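Local coordinates for protein Pcza361.24 (Amycolatopsis orientalis, PDB 3G2M) that probably transfers a methyl group from S-adenosyl-L-methionine to a nitrogen of glycopeptide antibiotics during their biosynthesis, at residues 28-38 and 241-249; 113-124 and 133-141. All blocks are in the same frame, centred on the assembly; numbering follows the deposited sequence.

The two contacts lie in different parts of the fold, their centres 33 Å apart and their nearest atoms about 15 Å apart. Contact 1 joins the first modelled residues, 28-38, to 241-249, which leads into the middle strand, 244-252, of a three-stranded sheet that stands off from the catalytic fold. Contact 2, 113-124 with 133-141, lies at the edge of the seven-stranded methyltransferase sheet, where helix 114-125 covers edge strand 135-139. Along the chain, contact 2 is nested inside the loop closed by contact 1. The small sheet is thus built from sequence on both sides of the cofactor-binding region, and the two contacts share neither helix nor strand.

Contact 1: residues 28-38 and 241-249; sequences PVRTPHADVLL and PFVVCTHRR
Helix-on-sheet packing joins residues 28-38 to 241-249: the N-terminal arm and helix 32-40 lie over strand 244-252, which lies between strands 47-49 and 219-234 as the middle strand of a small three-stranded sheet. Helix and strand run nearly antiparallel, at 164°, with short-segment axes 9.4 Å apart at their closest. Thr246 OG1 donates to Val29 O at 2.5 Å, in the carbonyl plane and on a lone pair. With OG1 placed between its own backbone N and carbonyl carbon (chi1 65°), Thr246 meets the arm with its hydroxyl, while its CG2 reaches tip to tip toward Thr31 CG2, 3.7 Å away. A water is held between Val29 N and Thr246 OG1 and donates to the hydroxyl, giving the arm a second link to the same side chain. Thr31 is the N-cap of the helix, its OG1 accepting from Ala34 N; this hydroxyl also bonds to Thr231 of strand 219-234. Beyond the cap, Ala34 CB sits 3.8 Å from Val244 CG1, and Leu37 extends the apolar seam, its CD1 against both methyls of Val244 and its CD2 beside Phe242 CE2. Arg248, salt-bridged to Glu229, passes Val29 at about a right angle; Val29 CG1 lies over one guanidinium face near its rim, 3.4 Å from Arg248 NE.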
ATOM      1  N   PRO A  28      -8.105   0.710 -19.868  1.00 61.12           N
ATOM      2  CA  PRO A  28      -8.064   0.288 -18.468  1.00 60.91           C
ATOM      3  C   PRO A  28      -7.004  -0.793 -18.200  1.00 60.69           C
ATOM      4  O   PRO A  28      -6.097  -0.983 -19.016  1.00 60.61           O
ATOM      5  CB  PRO A  28      -9.473  -0.267 -18.236  1.00 61.00           C
ATOM      6  CG  PRO A  28      -9.898  -0.762 -19.566  1.00 60.97           C
ATOM      7  CD  PRO A  28      -9.284   0.173 -20.574  1.00 61.13           C
ATOM      8  N   VAL A  29      -7.128  -1.484 -17.065  1.00 60.40           N
ATOM      9  CA  VAL A  29      -6.170  -2.516 -16.650  1.00 60.14           C
ATOM     10  C   VAL A  29      -6.264  -3.763 -17.532  1.00 59.88           C
ATOM     11  O   VAL A  29      -7.337  -4.332 -17.728  1.00 59.72           O
ATOM     12  CB  VAL A  29      -6.312  -2.883 -15.144  1.00 60.13           C
ATOM     13  CG1 VAL A  29      -5.345  -3.997 -14.758  1.00 60.16           C
ATOM     14  CG2 VAL A  29      -6.074  -1.658 -14.271  1.00 60.30           C
ATOM     15  N   ARG A  30      -5.107  -4.183 -18.031  1.00 59.77           N
ATOM     16  CA  ARG A  30      -4.990  -5.206 -19.060  1.00 59.53           C
ATOM     17  C   ARG A  30      -4.518  -6.536 -18.462  1.00 58.96           C
ATOM     18  O   ARG A  30      -3.388  -6.973 -18.707  1.00 59.11           O
ATOM     19  CB  ARG A  30      -3.994  -4.692 -20.099  1.00 59.88           C
ATOM     20  CG  ARG A  30      -4.069  -5.307 -21.465  1.00 61.18           C
ATOM     21  CD  ARG A  30      -2.971  -4.721 -22.328  1.00 63.50           C
ATOM     22  NE  ARG A  30      -2.221  -5.752 -23.045  1.00 65.06           N
ATOM     23  CZ  ARG A  30      -1.096  -5.527 -23.721  1.00 65.85           C
ATOM     24  NH1 ARG A  30      -0.579  -4.301 -23.778  1.00 66.19           N
ATOM     25  NH2 ARG A  30      -0.483  -6.529 -24.339  1.00 65.79           N
ATOM     26  N   THR A  31      -5.390  -7.181 -17.687  1.00 58.07           N
ATOM     27  CA  THR A  31      -5.026  -8.377 -16.913  1.00 57.06           C
ATOM     28  C   THR A  31      -4.635  -9.569 -17.799  1.00 56.75           C
ATOM     29  O   THR A  31      -5.160  -9.714 -18.905  1.00 56.44           O
ATOM     30  CB  THR A  31      -6.149  -8.796 -15.911  1.00 57.08           C
ATOM     31  OG1 THR A  31      -7.225  -9.432 -16.610  1.00 56.20           O
ATOM     32  CG2 THR A  31      -6.680  -7.590 -15.145  1.00 56.70           C
ATOM     33  N   PRO A  32      -3.702 -10.419 -17.315  1.00 56.30           N
ATOM     34  CA  PRO A  32      -3.267 -11.605 -18.051  1.00 55.81           C
ATOM     35  C   PRO A  32      -4.423 -12.439 -18.611  1.00 55.41           C
ATOM     36  O   PRO A  32      -4.370 -12.853 -19.770  1.00 55.22           O
ATOM     37  CB  PRO A  32      -2.490 -12.401 -16.995  1.00 56.04           C
ATOM     38  CG  PRO A  32      -1.936 -11.366 -16.096  1.00 56.16           C
ATOM     39  CD  PRO A  32      -2.983 -10.284 -16.033  1.00 56.34           C
ATOM     40  N   HIS A  33      -5.455 -12.676 -17.803  1.00 54.83           N
ATOM     41  CA  HIS A  33      -6.610 -13.451 -18.251  1.00 54.39           C
ATOM     42  C   HIS A  33      -7.457 -12.698 -19.289  1.00 53.86           C
ATOM     43  O   HIS A  33      -7.965 -13.310 -20.232  1.00 53.29           O
ATOM     44  CB  HIS A  33      -7.480 -13.903 -17.073  1.00 54.61           C
ATOM     45  CG  HIS A  33      -8.546 -14.879 -17.461  1.00 55.63           C
ATOM     46  ND1 HIS A  33      -9.783 -14.486 -17.929  1.00 56.76           N
ATOM     47  CD2 HIS A  33      -8.554 -16.233 -17.474  1.00 56.16           C
ATOM     48  CE1 HIS A  33     -10.506 -15.555 -18.208  1.00 57.08           C
ATOM     49  NE2 HIS A  33      -9.784 -16.629 -17.939  1.00 56.80           N
ATOM     50  N   ALA A  34      -7.602 -11.384 -19.108  1.00 53.31           N
ATOM     51  CA  ALA A  34      -8.320 -10.539 -20.069  1.00 53.19           C
ATOM     52  C   ALA A  34      -7.654 -10.554 -21.443  1.00 53.04           C
ATOM     53  O   ALA A  34      -8.337 -10.679 -22.458  1.00 52.93           O
ATOM     54  CB  ALA A  34      -8.452  -9.109 -19.551  1.00 53.01           C
ATOM     55  N   ASP A  35      -6.326 -10.435 -21.463  1.00 53.04           N
ATOM     56  CA  ASP A  35      -5.549 -10.480 -22.704  1.00 53.29           C
ATOM     57  C   ASP A  35      -5.803 -11.752 -23.505  1.00 53.17           C
ATOM     58  O   ASP A  35      -6.041 -11.692 -24.714  1.00 52.81           O
ATOM     59  CB  ASP A  35      -4.054 -10.347 -22.415  1.00 53.64           C
ATOM     60  CG  ASP A  35      -3.660  -8.946 -22.001  1.00 54.83           C
ATOM     61  OD1 ASP A  35      -4.550  -8.067 -21.913  1.00 56.39           O
ATOM     62  OD2 ASP A  35      -2.453  -8.726 -21.760  1.00 56.44           O
ATOM     63  N   VAL A  36      -5.754 -12.893 -22.820  1.00 53.18           N
ATOM     64  CA  VAL A  36      -6.020 -14.199 -23.433  1.00 53.18           C
ATOM     65  C   VAL A  36      -7.463 -14.301 -23.955  1.00 53.32           C
ATOM     66  O   VAL A  36      -7.693 -14.802 -25.059  1.00 52.93           O
ATOM     67  CB  VAL A  36      -5.679 -15.363 -22.459  1.00 53.32           C
ATOM     68  CG1 VAL A  36      -6.003 -16.711 -23.078  1.00 52.83           C
ATOM     69  CG2 VAL A  36      -4.206 -15.316 -22.069  1.00 53.24           C
ATOM     70  N   LEU A  37      -8.417 -13.805 -23.163  1.00 53.73           N
ATOM     71  CA  LEU A  37      -9.832 -13.743 -23.553  1.00 54.26           C
ATOM     72  C   LEU A  37     -10.067 -12.931 -24.819  1.00 54.35           C
ATOM     73  O   LEU A  37     -10.648 -13.430 -25.781  1.00 54.33           O
ATOM     74  CB  LEU A  37     -10.681 -13.140 -22.432  1.00 54.50           C
ATOM     75  CG  LEU A  37     -11.471 -14.025 -21.472  1.00 54.93           C
ATOM     76  CD1 LEU A  37     -12.127 -13.122 -20.447  1.00 54.75           C
ATOM     77  CD2 LEU A  37     -12.520 -14.863 -22.202  1.00 55.39           C
ATOM     78  N   LEU A  38      -9.626 -11.674 -24.802  1.00 54.60           N
ATOM     79  CA  LEU A  38      -9.801 -10.763 -25.931  1.00 54.88           C
ATOM     80  C   LEU A  38      -9.126 -11.274 -27.204  1.00 55.10           C
ATOM     81  O   LEU A  38      -9.573 -10.975 -28.312  1.00 55.04           O
ATOM     82  CB  LEU A  38      -9.290  -9.362 -25.578  1.00 54.94           C
ATOM     83  CG  LEU A  38     -10.080  -8.590 -24.515  1.00 54.91           C
ATOM     84  CD1 LEU A  38      -9.212  -7.507 -23.892  1.00 55.02           C
ATOM     85  CD2 LEU A  38     -11.372  -8.001 -25.081  1.00 54.84           C
ATOM     86  N   PRO A 241     -21.803  -7.890 -28.133  1.00 49.79           N
ATOM     87  CA  PRO A 241     -20.397  -7.652 -27.777  1.00 49.53           C
ATOM     88  C   PRO A 241     -19.954  -8.431 -26.539  1.00 49.28           C
ATOM     89  O   PRO A 241     -20.751  -8.655 -25.625  1.00 49.55           O
ATOM     90  CB  PRO A 241     -20.350  -6.146 -27.505  1.00 49.59           C
ATOM     91  CG  PRO A 241     -21.740  -5.776 -27.134  1.00 49.79           C
ATOM     92  CD  PRO A 241     -22.641  -6.696 -27.905  1.00 49.71           C
ATOM     93  N   PHE A 242     -18.691  -8.845 -26.528  1.00 48.66           N
ATOM     94  CA  PHE A 242     -18.113  -9.555 -25.395  1.00 48.17           C
ATOM     95  C   PHE A 242     -17.301  -8.573 -24.549  1.00 47.85           C
ATOM     96  O   PHE A 242     -16.154  -8.260 -24.881  1.00 47.72           O
ATOM     97  CB  PHE A 242     -17.237 -10.710 -25.894  1.00 48.25           C
ATOM     98  CG  PHE A 242     -16.824 -11.676 -24.818  1.00 48.12           C
ATOM     99  CD1 PHE A 242     -17.664 -12.718 -24.439  1.00 48.45           C
ATOM    100  CD2 PHE A 242     -15.588 -11.555 -24.196  1.00 47.66           C
ATOM    101  CE1 PHE A 242     -17.281 -13.620 -23.445  1.00 48.49           C
ATOM    102  CE2 PHE A 242     -15.200 -12.449 -23.200  1.00 48.43           C
ATOM    103  CZ  PHE A 242     -16.048 -13.487 -22.827  1.00 48.48           C
ATOM    104  N   VAL A 243     -17.908  -8.070 -23.474  1.00 47.33           N
ATOM    105  CA  VAL A 243     -17.251  -7.080 -22.621  1.00 46.97           C
ATOM    106  C   VAL A 243     -16.508  -7.723 -21.450  1.00 46.66           C
ATOM    107  O   VAL A 243     -17.093  -8.452 -20.640  1.00 46.57           O
ATOM    108  CB  VAL A 243     -18.214  -5.957 -22.126  1.00 47.09           C
ATOM    109  CG1 VAL A 243     -18.884  -5.258 -23.310  1.00 47.05           C
ATOM    110  CG2 VAL A 243     -19.257  -6.496 -21.146  1.00 47.36           C
ATOM    111  N   VAL A 244     -15.209  -7.455 -21.388  1.00 46.31           N
ATOM    112  CA  VAL A 244     -14.368  -7.941 -20.300  1.00 46.03           C
ATOM    113  C   VAL A 244     -14.078  -6.762 -19.372  1.00 45.93           C
ATOM    114  O   VAL A 244     -13.465  -5.772 -19.784  1.00 46.24           O
ATOM    115  CB  VAL A 244     -13.057  -8.573 -20.827  1.00 46.08           C
ATOM    116  CG1 VAL A 244     -12.259  -9.205 -19.685  1.00 45.81           C
ATOM    117  CG2 VAL A 244     -13.358  -9.616 -21.893  1.00 45.79           C
ATOM    118  N   CYS A 245     -14.549  -6.867 -18.131  1.00 45.46           N
ATOM    119  CA  CYS A 245     -14.407  -5.796 -17.149  1.00 44.98           C
ATOM    120  C   CYS A 245     -13.281  -6.117 -16.174  1.00 44.85           C
ATOM    121  O   CYS A 245     -13.262  -7.194 -15.582  1.00 45.02           O
ATOM    122  CB  CYS A 245     -15.715  -5.593 -16.380  1.00 44.87           C
ATOM    123  SG  CYS A 245     -17.165  -5.274 -17.409  1.00 44.68           S
ATOM    124  N   THR A 246     -12.344  -5.183 -16.015  1.00 44.40           N
ATOM    125  CA  THR A 246     -11.227  -5.364 -15.091  1.00 43.87           C
ATOM    126  C   THR A 246     -11.145  -4.215 -14.093  1.00 43.68           C
ATOM    127  O   THR A 246     -11.665  -3.126 -14.342  1.00 43.16           O
ATOM    128  CB  THR A 246      -9.862  -5.496 -15.817  1.00 44.00           C
ATOM    129  OG1 THR A 246      -9.545  -4.264 -16.481  1.00 43.90           O
ATOM    130  CG2 THR A 246      -9.874  -6.653 -16.825  1.00 43.52           C
ATOM    131  N   HIS A 247     -10.498  -4.468 -12.959  1.00 43.20           N
ATOM    132  CA  HIS A 247     -10.251  -3.420 -11.974  1.00 43.21           C
ATOM    133  C   HIS A 247      -9.167  -3.831 -10.991  1.00 42.90           C
ATOM    134  O   HIS A 247      -9.016  -5.013 -10.684  1.00 42.84           O
ATOM    135  CB  HIS A 247     -11.530  -3.044 -11.219  1.00 43.29           C
ATOM    136  CG  HIS A 247     -11.385  -1.812 -10.383  1.00 44.48           C
ATOM    137  ND1 HIS A 247     -11.421  -0.541 -10.918  1.00 45.52           N
ATOM    138  CD2 HIS A 247     -11.181  -1.656  -9.055  1.00 45.21           C
ATOM    139  CE1 HIS A 247     -11.256   0.345  -9.952  1.00 45.73           C
ATOM    140  NE2 HIS A 247     -11.109  -0.306  -8.812  1.00 45.89           N
ATOM    141  N   ARG A 248      -8.410  -2.841 -10.517  1.00 42.47           N
ATOM    142  CA  ARG A 248      -7.407  -3.042  -9.481  1.00 41.90           C
ATOM    143  C   ARG A 248      -7.682  -2.094  -8.330  1.00 41.15           C
ATOM    144  O   ARG A 248      -7.912  -0.901  -8.542  1.00 41.02           O
ATOM    145  CB  ARG A 248      -5.992  -2.823 -10.029  1.00 42.35           C
ATOM    146  CG  ARG A 248      -5.495  -3.961 -10.903  1.00 43.85           C
ATOM    147  CD  ARG A 248      -4.014  -3.822 -11.231  1.00 46.46           C
ATOM    148  NE  ARG A 248      -3.563  -4.955 -12.036  1.00 49.21           N
ATOM    149  CZ  ARG A 248      -2.420  -5.006 -12.718  1.00 50.12           C
ATOM    150  NH1 ARG A 248      -1.574  -3.982 -12.706  1.00 49.95           N
ATOM    151  NH2 ARG A 248      -2.130  -6.096 -13.424  1.00 51.66           N
ATOM    152  N   ARG A 249      -7.687  -2.628  -7.111  1.00 39.70           N
ATOM    153  CA  ARG A 249      -7.898  -1.788  -5.933  1.00 38.71           C
ATOM    154  C   ARG A 249      -7.059  -2.239  -4.753  1.00 37.26           C
ATOM    155  O   ARG A 249      -6.646  -3.398  -4.671  1.00 36.62           O
ATOM    156  CB  ARG A 249      -9.377  -1.713  -5.546  1.00 38.68           C
ATOM    157  CG  ARG A 249     -10.025  -3.033  -5.134  1.00 39.39           C
ATOM    158  CD  ARG A 249     -11.429  -2.793  -4.546  1.00 39.81           C
TER
HETATM  159  O   HOH W   1      -9.307  -1.561 -15.295  1.00 48.81           O

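Contact 2: residues 113-124 and 133-141; sequences STSVLAAFRKRL and DRCTLVQGD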
ATOM      1  N   SER A 113     -19.271  12.808  -2.392  1.00 33.14           N
ATOM      2  CA  SER A 113     -19.824  13.112  -3.709  1.00 33.34           C
ATOM      3  C   SER A 113     -21.213  13.730  -3.628  1.00 33.39           C
ATOM      4  O   SER A 113     -22.105  13.204  -2.957  1.00 32.60           O
ATOM      5  CB  SER A 113     -19.888  11.854  -4.575  1.00 33.31           C
ATOM      6  OG  SER A 113     -20.661  12.113  -5.741  1.00 34.12           O
ATOM      7  N   THR A 114     -21.385  14.838  -4.344  1.00 33.76           N
ATOM      8  CA  THR A 114     -22.658  15.554  -4.388  1.00 34.52           C
ATOM      9  C   THR A 114     -23.729  14.736  -5.107  1.00 34.59           C
ATOM     10  O   THR A 114     -24.899  14.744  -4.710  1.00 34.46           O
ATOM     11  CB  THR A 114     -22.508  16.917  -5.093  1.00 34.69           C
ATOM     12  OG1 THR A 114     -21.987  16.710  -6.405  1.00 37.21           O
ATOM     13  CG2 THR A 114     -21.540  17.803  -4.342  1.00 34.20           C
ATOM     14  N   SER A 115     -23.321  14.040  -6.166  1.00 34.60           N
ATOM     15  CA  SER A 115     -24.234  13.226  -6.959  1.00 34.88           C
ATOM     16  C   SER A 115     -24.700  12.008  -6.172  1.00 34.76           C
ATOM     17  O   SER A 115     -25.881  11.659  -6.204  1.00 34.61           O
ATOM     18  CB  SER A 115     -23.583  12.802  -8.279  1.00 35.00           C
ATOM     19  OG  SER A 115     -22.498  11.919  -8.046  1.00 36.54           O
ATOM     20  N   VAL A 116     -23.772  11.366  -5.464  1.00 34.68           N
ATOM     21  CA  VAL A 116     -24.126  10.245  -4.588  1.00 34.48           C
ATOM     22  C   VAL A 116     -25.081  10.727  -3.487  1.00 34.26           C
ATOM     23  O   VAL A 116     -26.091  10.078  -3.214  1.00 33.98           O
ATOM     24  CB  VAL A 116     -22.867   9.516  -4.028  1.00 34.42           C
ATOM     25  CG1 VAL A 116     -23.261   8.370  -3.123  1.00 34.88           C
ATOM     26  CG2 VAL A 116     -22.003   8.978  -5.175  1.00 34.55           C
ATOM     27  N   LEU A 117     -24.784  11.885  -2.896  1.00 34.31           N
ATOM     28  CA  LEU A 117     -25.657  12.491  -1.885  1.00 34.53           C
ATOM     29  C   LEU A 117     -27.056  12.804  -2.395  1.00 34.91           C
ATOM     30  O   LEU A 117     -28.040  12.607  -1.682  1.00 34.60           O
ATOM     31  CB  LEU A 117     -25.035  13.766  -1.322  1.00 34.60           C
ATOM     32  CG  LEU A 117     -24.019  13.574  -0.202  1.00 34.58           C
ATOM     33  CD1 LEU A 117     -23.322  14.886   0.034  1.00 35.59           C
ATOM     34  CD2 LEU A 117     -24.686  13.071   1.081  1.00 35.56           C
ATOM     35  N   ALA A 118     -27.133  13.318  -3.621  1.00 35.21           N
ATOM     36  CA  ALA A 118     -28.410  13.580  -4.279  1.00 36.03           C
ATOM     37  C   ALA A 118     -29.235  12.304  -4.407  1.00 36.39           C
ATOM     38  O   ALA A 118     -30.418  12.292  -4.071  1.00 36.35           O
ATOM     39  CB  ALA A 118     -28.177  14.199  -5.646  1.00 35.80           C
ATOM     40  N   ALA A 119     -28.590  11.232  -4.871  1.00 37.43           N
ATOM     41  CA  ALA A 119     -29.219   9.918  -4.998  1.00 38.56           C
ATOM     42  C   ALA A 119     -29.612   9.325  -3.641  1.00 39.27           C
ATOM     43  O   ALA A 119     -30.617   8.618  -3.534  1.00 39.29           O
ATOM     44  CB  ALA A 119     -28.308   8.965  -5.758  1.00 38.61           C
ATOM     45  N   PHE A 120     -28.815   9.616  -2.613  1.00 40.08           N
ATOM     46  CA  PHE A 120     -29.160   9.267  -1.234  1.00 41.12           C
ATOM     47  C   PHE A 120     -30.434  10.004  -0.788  1.00 41.87           C
ATOM     48  O   PHE A 120     -31.337   9.385  -0.211  1.00 41.76           O
ATOM     49  CB  PHE A 120     -28.001   9.596  -0.287  1.00 41.22           C
ATOM     50  CG  PHE A 120     -28.034   8.840   1.025  1.00 41.86           C
ATOM     51  CD1 PHE A 120     -26.847   8.414   1.613  1.00 42.33           C
ATOM     52  CD2 PHE A 120     -29.235   8.562   1.678  1.00 42.18           C
ATOM     53  CE1 PHE A 120     -26.855   7.727   2.825  1.00 42.22           C
ATOM     54  CE2 PHE A 120     -29.254   7.868   2.888  1.00 42.65           C
ATOM     55  CZ  PHE A 120     -28.063   7.455   3.460  1.00 41.99           C
ATOM     56  N   ARG A 121     -30.500  11.313  -1.065  1.00 42.60           N
ATOM     57  CA  ARG A 121     -31.666  12.137  -0.723  0.50 43.08           C
ATOM     58  C   ARG A 121     -32.938  11.619  -1.385  1.00 43.46           C
ATOM     59  O   ARG A 121     -34.005  11.619  -0.776  1.00 43.52           O
ATOM     60  CB  ARG A 121     -31.448  13.601  -1.120  0.50 43.00           C
ATOM     61  CG  ARG A 121     -30.607  14.406  -0.145  0.50 43.06           C
ATOM     62  CD  ARG A 121     -30.848  15.909  -0.287  0.50 42.31           C
ATOM     63  NE  ARG A 121     -30.500  16.422  -1.613  0.50 41.86           N
ATOM     64  CZ  ARG A 121     -29.273  16.762  -2.002  0.50 41.17           C
ATOM     65  NH1 ARG A 121     -28.245  16.647  -1.172  0.50 41.22           N
ATOM     66  NH2 ARG A 121     -29.074  17.221  -3.230  0.50 41.20           N
ATOM     67  N   LYS A 122     -32.804  11.181  -2.635  1.00 44.17           N
ATOM     68  CA  LYS A 122     -33.902  10.614  -3.417  1.00 45.15           C
ATOM     69  C   LYS A 122     -34.446   9.348  -2.753  1.00 45.66           C
ATOM     70  O   LYS A 122     -35.661   9.163  -2.664  1.00 45.67           O
ATOM     71  CB  LYS A 122     -33.414  10.302  -4.832  1.00 45.20           C
ATOM     72  CG  LYS A 122     -34.489  10.304  -5.896  1.00 46.13           C
ATOM     73  CD  LYS A 122     -33.858  10.207  -7.272  1.00 47.72           C
ATOM     74  CE  LYS A 122     -34.902  10.290  -8.374  1.00 48.41           C
ATOM     75  NZ  LYS A 122     -34.267  10.437  -9.718  1.00 48.75           N
ATOM     76  N   ARG A 123     -33.536   8.493  -2.281  1.00 46.19           N
ATOM     77  CA  ARG A 123     -33.885   7.280  -1.541  1.00 46.83           C
ATOM     78  C   ARG A 123     -34.509   7.606  -0.186  1.00 47.24           C
ATOM     79  O   ARG A 123     -35.444   6.937   0.248  1.00 47.34           O
ATOM     80  CB  ARG A 123     -32.649   6.399  -1.333  1.00 46.92           C
ATOM     81  CG  ARG A 123     -32.347   5.441  -2.473  1.00 46.90           C
ATOM     82  CD  ARG A 123     -31.252   4.442  -2.090  1.00 46.98           C
ATOM     83  N   LEU A 124     -33.984   8.637   0.473  1.00 47.80           N
ATOM     84  CA  LEU A 124     -34.468   9.071   1.780  1.00 48.45           C
ATOM     85  C   LEU A 124     -35.865   9.700   1.699  1.00 49.04           C
ATOM     86  O   LEU A 124     -36.628   9.664   2.668  1.00 49.10           O
ATOM     87  CB  LEU A 124     -33.468  10.048   2.410  1.00 48.44           C
ATOM     88  CG  LEU A 124     -33.266  10.108   3.933  1.00 48.78           C
ATOM     89  CD1 LEU A 124     -33.037   8.730   4.559  1.00 48.15           C
ATOM     90  CD2 LEU A 124     -32.106  11.041   4.265  1.00 48.40           C
ATOM     91  N   ASP A 133     -36.466  11.104   9.289  1.00 49.33           N
ATOM     92  CA  ASP A 133     -36.210  12.040  10.395  1.00 48.65           C
ATOM     93  C   ASP A 133     -35.000  11.671  11.270  1.00 47.75           C
ATOM     94  O   ASP A 133     -34.465  12.524  11.985  1.00 47.60           O
ATOM     95  CB  ASP A 133     -37.459  12.198  11.274  1.00 48.97           C
ATOM     96  CG  ASP A 133     -38.625  12.860  10.542  1.00 49.68           C
ATOM     97  OD1 ASP A 133     -38.408  13.524   9.503  1.00 50.75           O
ATOM     98  OD2 ASP A 133     -39.774  12.708  11.011  1.00 50.60           O
ATOM     99  N   ARG A 134     -34.579  10.410  11.210  1.00 46.60           N
ATOM    100  CA  ARG A 134     -33.441   9.925  12.005  1.00 45.57           C
ATOM    101  C   ARG A 134     -32.101   9.939  11.251  1.00 44.69           C
ATOM    102  O   ARG A 134     -31.043   9.689  11.842  1.00 44.48           O
ATOM    103  CB  ARG A 134     -33.737   8.531  12.569  1.00 45.61           C
ATOM    104  CG  ARG A 134     -34.713   8.549  13.747  1.00 46.10           C
ATOM    105  CD  ARG A 134     -34.867   7.181  14.381  1.00 45.90           C
ATOM    106  NE  ARG A 134     -35.740   6.304  13.602  1.00 46.64           N
ATOM    107  CZ  ARG A 134     -35.320   5.314  12.818  1.00 46.92           C
ATOM    108  NH1 ARG A 134     -34.024   5.053  12.688  1.00 46.91           N
ATOM    109  NH2 ARG A 134     -36.204   4.577  12.160  1.00 47.00           N
ATOM    110  N   CYS A 135     -32.154  10.246   9.954  1.00 43.52           N
ATOM    111  CA  CYS A 135     -30.963  10.302   9.114  1.00 42.71           C
ATOM    112  C   CYS A 135     -30.583  11.741   8.790  1.00 41.87           C
ATOM    113  O   CYS A 135     -31.417  12.517   8.322  1.00 41.45           O
ATOM    114  CB  CYS A 135     -31.184   9.515   7.819  1.00 43.05           C
ATOM    115  SG  CYS A 135     -29.740   9.444   6.721  1.00 43.61           S
ATOM    116  N   THR A 136     -29.322  12.087   9.047  1.00 40.71           N
ATOM    117  CA  THR A 136     -28.783  13.408   8.735  1.00 39.77           C
ATOM    118  C   THR A 136     -27.660  13.281   7.710  1.00 39.13           C
ATOM    119  O   THR A 136     -26.629  12.670   7.990  1.00 38.71           O
ATOM    120  CB  THR A 136     -28.231  14.117   9.993  1.00 39.77           C
ATOM    121  OG1 THR A 136     -29.259  14.221  10.982  1.00 40.39           O
ATOM    122  CG2 THR A 136     -27.722  15.524   9.655  1.00 39.97           C
ATOM    123  N   LEU A 137     -27.859  13.861   6.531  1.00 38.26           N
ATOM    124  CA  LEU A 137     -26.845  13.808   5.476  1.00 37.91           C
ATOM    125  C   LEU A 137     -25.904  15.005   5.508  1.00 37.26           C
ATOM    126  O   LEU A 137     -26.342  16.143   5.652  1.00 36.41           O
ATOM    127  CB  LEU A 137     -27.489  13.683   4.094  1.00 38.09           C
ATOM    128  CG  LEU A 137     -28.128  12.337   3.749  1.00 39.15           C
ATOM    129  CD1 LEU A 137     -28.837  12.431   2.414  1.00 39.57           C
ATOM    130  CD2 LEU A 137     -27.088  11.235   3.716  1.00 39.71           C
ATOM    131  N   VAL A 138     -24.607  14.732   5.369  1.00 36.44           N
ATOM    132  CA  VAL A 138     -23.584  15.781   5.420  1.00 36.38           C
ATOM    133  C   VAL A 138     -22.520  15.550   4.352  1.00 35.58           C
ATOM    134  O   VAL A 138     -22.020  14.432   4.205  1.00 35.03           O
ATOM    135  CB  VAL A 138     -22.899  15.843   6.825  1.00 36.62           C
ATOM    136  CG1 VAL A 138     -21.812  16.912   6.849  1.00 37.40           C
ATOM    137  CG2 VAL A 138     -23.920  16.118   7.914  1.00 37.50           C
ATOM    138  N   GLN A 139     -22.179  16.593   3.599  1.00 35.40           N
ATOM    139  CA  GLN A 139     -21.091  16.479   2.639  0.50 34.95           C
ATOM    140  C   GLN A 139     -19.752  16.635   3.349  1.00 35.00           C
ATOM    141  O   GLN A 139     -19.547  17.577   4.110  1.00 35.06           O
ATOM    142  CB  GLN A 139     -21.219  17.484   1.491  0.50 35.00           C
ATOM    143  CG  GLN A 139     -20.159  17.269   0.413  0.50 34.01           C
ATOM    144  CD  GLN A 139     -20.537  17.830  -0.942  0.50 33.71           C
ATOM    145  OE1 GLN A 139     -21.496  18.591  -1.082  0.50 32.29           O
ATOM    146  NE2 GLN A 139     -19.771  17.453  -1.956  0.50 33.51           N
ATOM    147  N   GLY A 140     -18.842  15.698   3.100  1.00 34.52           N
ATOM    148  CA  GLY A 140     -17.527  15.773   3.717  1.00 33.71           C
ATOM    149  C   GLY A 140     -16.589  14.673   3.284  1.00 33.48           C
ATOM    150  O   GLY A 140     -17.010  13.684   2.690  1.00 33.04           O
ATOM    151  N   ASP A 141     -15.318  14.861   3.612  1.00 33.37           N
ATOM    152  CA  ASP A 141     -14.241  13.946   3.259  1.00 33.65           C
ATOM    153  C   ASP A 141     -13.804  13.130   4.481  1.00 33.95           C
ATOM    154  O   ASP A 141     -13.287  13.690   5.447  1.00 33.34           O
ATOM    155  CB  ASP A 141     -13.062  14.775   2.744  1.00 33.70           C
ATOM    156  CG  ASP A 141     -11.980  13.943   2.107  1.00 33.93           C
ATOM    157  OD1 ASP A 141     -11.794  12.758   2.479  1.00 34.23           O
ATOM    158  OD2 ASP A 141     -11.295  14.497   1.234  1.00 32.39           O
TER
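The hydroxyl OG of Ser113, the N-cap residue of helix 114-125, is gripped by three donors: Val116 N at 3.2 Å and nearly straight (175°), Ser115 OG at 3.0 Å, and Ser115 N by a weak bond. From this cap the helix runs back over strand 135-139, the edge strand of the Rossmann-like methyltransferase sheet, so the pair forms part of a right-handed beta-alpha-beta crossover from the neighbouring parallel strand 107-111. The strand ends just before Asp141, an S-adenosyl-L-methionine-binding residue, although no cofactor is bound to this chain, and Ser113 N bonds to Glu111, another cofactor residue. Leu137 is the side chain most covered by the helix. Its CD1 touches Leu124 CD2, while the side chains of Leu117 and Leu137 slide past each other in opposite directions, their CD2 atoms 4.0 Å apart. Toward the start of the strand, Cys135 SG lies 3.8 Å from Leu124 CD2 and obliquely to the Phe120 ring, which also meets the ring of Phe98. At the other end, Gln139 CB packs on Leu117 CD1; in the conformer described, Gln139 NE2 bonds to Leu112 O. Swung anti to the backbone N (chi1 -159°), the Phe120 ring turns one face to Leu137, whose CD2 makes a CH-pi contact 3.5 Å from the ring centroid, 13° off its normal.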